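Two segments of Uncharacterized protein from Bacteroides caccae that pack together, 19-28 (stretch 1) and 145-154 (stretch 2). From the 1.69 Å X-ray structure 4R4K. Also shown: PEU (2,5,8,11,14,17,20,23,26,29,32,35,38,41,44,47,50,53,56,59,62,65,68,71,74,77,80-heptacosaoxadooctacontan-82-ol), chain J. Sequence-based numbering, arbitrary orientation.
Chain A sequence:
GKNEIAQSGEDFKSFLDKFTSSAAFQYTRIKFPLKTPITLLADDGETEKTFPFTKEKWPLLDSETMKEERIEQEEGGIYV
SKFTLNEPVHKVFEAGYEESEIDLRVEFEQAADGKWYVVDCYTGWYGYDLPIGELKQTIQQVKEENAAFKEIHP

Stretch 1 (19-28) FTSSAAFQYT
Stretch 2 145-154: ENAAFKEIHP

The contact joins the start of one helix to the C-terminus of the chain. Stretch 1 enters as the last part of a helix, breaks at Ser22 (phi/psi -147/118), and resumes as a helix from Ala23 with regular values near -60/-45. Stretch 2 enters already helical at Glu145, then leaves the helix to a non-helical His153 (-136/64) and the terminal Pro154. The axes of helices 23-28 and 145-152 approach to 10.8 Å at 121° between their N-to-C directions, and the tightest backbone register is Ser22 opposite His153, with CA atoms 4.8 Å apart. Together the stretches bury 401 Å².

The first turn of a helix leaves amide hydrogens without acceptors inside the helix, and here the chain terminus supplies them. Ala23 N donates to His153 O (2.8 Å, 156° at the hydrogen), and Ala24 N donates to Pro154 OXT (3.1 Å, 168°). The next free amide is served locally: Ser22, at the N-cap with chi1 t (171°), accepts from Phe25 N through its OG (3.3 Å, 170°). Ser22 OG also donates to Pro154 O at 2.8 Å, so the hydroxyl both caps the helix and holds the other carboxylate oxygen. A CA-H...O contact from Ser22 CA to Pro154 O (3.2 Å) accompanies this bond. From there the backbone takes over, with Gln26 N bonded to Ser22 O (2.9 Å) and Tyr27 N to Ala23 O (3.0 Å). On the other side, His153 N is satisfied by Phe149 O at 2.8 Å.

Ser21 O finds its donors in solvent. Water 1 donates to both Ser21 O (3.0 Å) and Pro154 O (2.7 Å), whereas water 2 donates to Ser21 O (2.9 Å) and also hydrogen-bonds His153 ND1 (2.9 Å). The imidazole (chi1 m, chi2 -55°) is thus engaged at both nitrogens, because His153 NE2 makes a very short 2.4 Å hydrogen bond to ODE of the PEU chain, which lies at the ring edge. Thr20 O sits over one face of this ring, 4.0 Å from His153 CG.

Apolar packing centres on Ala23, whose CB points toward stretch 2. Ala23 CB lies 3.9 Å from Phe149 CE1 and 3.6 Å from Lys150 CG. The Phe149 ring (chi1 t, chi2 -83°) presents its edge to Ala23 N, while its CZ comes within 3.6 Å of Thr20 O and 3.9 Å of Gln26 NE2. That amide nitrogen is not left unpaired beside the ring: Gln26, with chi1 and chi2 both t, donates from NE2 to Phe19 O (2.9 Å, 156°), linking the two helical segments of stretch 1.

At the far end, the CA-to-CB bond of Tyr27 points sideways, but with chi1 m and chi2 -60° the end of the side chain comes nearer to stretch 2. Water 3 donates to Tyr27 OH (2.6 Å) and accepts from Lys150 NZ (2.8 Å), bridging the side chains; the lysine rotamer is m, t, m, t. Tyr27 OH also lies 3.6 Å from Asn146 ND2, which is hydrogen-bonded elsewhere in the structure.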

# COMPACT_ATOMS: atom_id res chain seq x y z
N PHE A 19 5.73 10.56 -5.33
CA PHE A 19 5.28 9.16 -5.41
C PHE A 19 3.80 9.10 -5.75
O PHE A 19 3.38 8.32 -6.63
CB PHE A 19 5.56 8.53 -4.05
CG PHE A 19 5.26 7.06 -3.93
CD1 PHE A 19 6.23 6.09 -4.24
CD2 PHE A 19 4.03 6.62 -3.44
CE1 PHE A 19 5.96 4.73 -4.10
CE2 PHE A 19 3.78 5.27 -3.27
CZ PHE A 19 4.74 4.32 -3.61
N THR A 20 3.00 9.93 -5.08
CA THR A 20 1.54 9.85 -5.25
C THR A 20 1.07 10.64 -6.48
O THR A 20 -0.08 10.51 -6.87
CB THR A 20 0.78 10.36 -4.01
OG1 THR A 20 1.21 11.69 -3.68
CG2 THR A 20 1.02 9.44 -2.85
N SER A 21 1.95 11.43 -7.08
CA SER A 21 1.56 12.30 -8.20
C SER A 21 1.86 11.72 -9.58
O SER A 21 1.40 12.25 -10.58
CB SER A 21 2.22 13.67 -8.05
OG SER A 21 3.57 13.59 -8.46
N SER A 22 2.62 10.62 -9.65
CA SER A 22 3.03 10.05 -10.94
C SER A 22 3.14 8.53 -10.87
O SER A 22 3.96 8.00 -10.11
CB SER A 22 4.40 10.59 -11.37
OG SER A 22 4.90 9.89 -12.51
N ALA A 23 2.33 7.85 -11.66
CA ALA A 23 2.35 6.37 -11.70
C ALA A 23 3.71 5.83 -12.12
O ALA A 23 4.23 4.90 -11.50
CB ALA A 23 1.29 5.86 -12.64
N ALA A 24 4.29 6.43 -13.17
CA ALA A 24 5.60 5.95 -13.65
C ALA A 24 6.66 6.07 -12.56
O ALA A 24 7.40 5.12 -12.30
CB ALA A 24 6.04 6.74 -14.87
N PHE A 25 6.68 7.20 -11.86
CA PHE A 25 7.64 7.36 -10.76
C PHE A 25 7.35 6.38 -9.63
O PHE A 25 8.26 5.75 -9.07
CB PHE A 25 7.62 8.79 -10.23
CG PHE A 25 8.57 9.03 -9.09
CD1 PHE A 25 9.92 9.16 -9.31
CD2 PHE A 25 8.10 9.09 -7.77
CE1 PHE A 25 10.78 9.38 -8.26
CE2 PHE A 25 8.96 9.31 -6.70
CZ PHE A 25 10.31 9.45 -6.95
N GLN A 26 6.07 6.26 -9.26
CA GLN A 26 5.68 5.35 -8.19
C GLN A 26 6.22 3.93 -8.40
O GLN A 26 6.81 3.33 -7.49
CB GLN A 26 4.15 5.35 -8.02
CG GLN A 26 3.70 4.45 -6.89
CD GLN A 26 2.28 4.68 -6.36
OE1 GLN A 26 1.63 3.72 -5.95
NE2 GLN A 26 1.79 5.92 -6.37
N TYR A 27 6.03 3.39 -9.61
CA TYR A 27 6.51 2.05 -9.90
C TYR A 27 8.03 1.91 -9.73
O TYR A 27 8.53 0.87 -9.27
CB TYR A 27 6.14 1.61 -11.31
CG TYR A 27 4.72 1.16 -11.47
CD1 TYR A 27 4.23 0.09 -10.74
CD2 TYR A 27 3.89 1.79 -12.38
CE1 TYR A 27 2.92 -0.35 -10.93
CE2 TYR A 27 2.60 1.38 -12.57
CZ TYR A 27 2.13 0.30 -11.84
OH TYR A 27 0.85 -0.08 -12.02
N THR A 28 8.77 2.97 -10.02
CA THR A 28 10.25 2.92 -9.86
C THR A 28 10.69 2.89 -8.41
O THR A 28 11.84 2.54 -8.12
CB THR A 28 10.99 4.11 -10.55
OG1 THR A 28 10.79 5.35 -9.86
CG2 THR A 28 10.62 4.24 -12.03
N GLU A 145 -8.49 0.15 -11.91
CA GLU A 145 -8.26 1.30 -11.02
C GLU A 145 -6.98 2.06 -11.37
O GLU A 145 -6.92 3.28 -11.31
CB GLU A 145 -8.22 0.85 -9.55
CG GLU A 145 -9.51 0.20 -9.06
CD GLU A 145 -10.64 1.18 -8.79
OE1 GLU A 145 -10.38 2.40 -8.62
OE2 GLU A 145 -11.80 0.72 -8.75
N ASN A 146 -5.94 1.31 -11.71
CA ASN A 146 -4.67 1.89 -12.07
C ASN A 146 -4.76 2.66 -13.39
O ASN A 146 -4.15 3.69 -13.53
CB ASN A 146 -3.60 0.82 -12.13
CG ASN A 146 -3.18 0.32 -10.76
OD1 ASN A 146 -3.46 0.93 -9.72
ND2 ASN A 146 -2.46 -0.80 -10.74
N ALA A 147 -5.57 2.18 -14.33
CA ALA A 147 -5.86 2.94 -15.56
C ALA A 147 -6.52 4.30 -15.25
O ALA A 147 -6.16 5.32 -15.84
CB ALA A 147 -6.70 2.11 -16.52
N ALA A 148 -7.47 4.30 -14.33
CA ALA A 148 -8.07 5.54 -13.87
C ALA A 148 -7.02 6.47 -13.23
O ALA A 148 -6.94 7.65 -13.52
CB ALA A 148 -9.20 5.27 -12.91
N PHE A 149 -6.20 5.92 -12.35
CA PHE A 149 -5.13 6.69 -11.70
C PHE A 149 -4.24 7.36 -12.73
O PHE A 149 -3.85 8.52 -12.60
CB PHE A 149 -4.30 5.73 -10.84
CG PHE A 149 -3.21 6.40 -10.00
CD1 PHE A 149 -1.99 6.70 -10.54
CD2 PHE A 149 -3.40 6.55 -8.63
CE1 PHE A 149 -0.97 7.25 -9.75
CE2 PHE A 149 -2.40 7.09 -7.85
CZ PHE A 149 -1.19 7.45 -8.41
N LYS A 150 -3.89 6.61 -13.77
CA LYS A 150 -2.96 7.11 -14.77
C LYS A 150 -3.56 8.21 -15.66
O LYS A 150 -2.82 8.95 -16.27
CB LYS A 150 -2.41 5.94 -15.59
CG LYS A 150 -1.44 5.08 -14.80
CD LYS A 150 -0.78 4.02 -15.67
CE LYS A 150 -1.70 2.86 -15.97
NZ LYS A 150 -0.92 1.79 -16.67
N GLU A 151 -4.90 8.34 -15.70
CA GLU A 151 -5.53 9.45 -16.43
C GLU A 151 -5.27 10.78 -15.77
O GLU A 151 -5.21 11.79 -16.44
CB GLU A 151 -7.05 9.25 -16.53
CG GLU A 151 -7.50 8.11 -17.42
CD GLU A 151 -7.29 8.37 -18.90
OE1 GLU A 151 -6.99 9.53 -19.29
OE2 GLU A 151 -7.41 7.40 -19.68
N ILE A 152 -5.11 10.78 -14.45
CA ILE A 152 -4.86 12.01 -13.71
C ILE A 152 -3.46 12.13 -13.12
O ILE A 152 -3.05 13.23 -12.80
CB ILE A 152 -5.94 12.26 -12.64
CG1 ILE A 152 -6.21 11.01 -11.81
CG2 ILE A 152 -7.24 12.67 -13.32
CD1 ILE A 152 -7.14 11.23 -10.64
N HIS A 153 -2.73 11.02 -12.99
CA HIS A 153 -1.39 11.02 -12.40
C HIS A 153 -0.43 10.15 -13.22
O HIS A 153 0.04 9.11 -12.73
CB HIS A 153 -1.43 10.42 -11.00
CG HIS A 153 -2.40 11.07 -10.08
ND1 HIS A 153 -2.39 12.42 -9.82
CD2 HIS A 153 -3.40 10.54 -9.34
CE1 HIS A 153 -3.37 12.70 -8.97
NE2 HIS A 153 -3.98 11.58 -8.66
N PRO A 154 -0.17 10.52 -14.47
CA PRO A 154 0.71 9.66 -15.28
C PRO A 154 2.14 9.51 -14.72
O PRO A 154 2.68 10.43 -14.10
CB PRO A 154 0.73 10.36 -16.65
CG PRO A 154 0.35 11.76 -16.37
CD PRO A 154 -0.61 11.71 -15.22
OXT PRO A 154 2.81 8.47 -14.89
OCV PEU J . -13.04 8.81 -10.32
CCW PEU J . -11.96 7.90 -10.14
CCX PEU J . -10.70 8.64 -9.74
OCY PEU J . -9.85 7.69 -9.10
CCZ PEU J . -8.71 7.27 -9.85
CDA PEU J . -7.51 7.40 -8.94
ODB PEU J . -7.16 8.77 -8.84
CDC PEU J . -6.48 9.16 -7.64
CDD PEU J . -6.94 10.55 -7.17
ODE PEU J . -5.82 11.44 -7.06
O HOH W 1 1.98 12.93 -13.46
O HOH W 2 -0.54 14.42 -10.70
O HOH W 3 -0.44 0.48 -14.26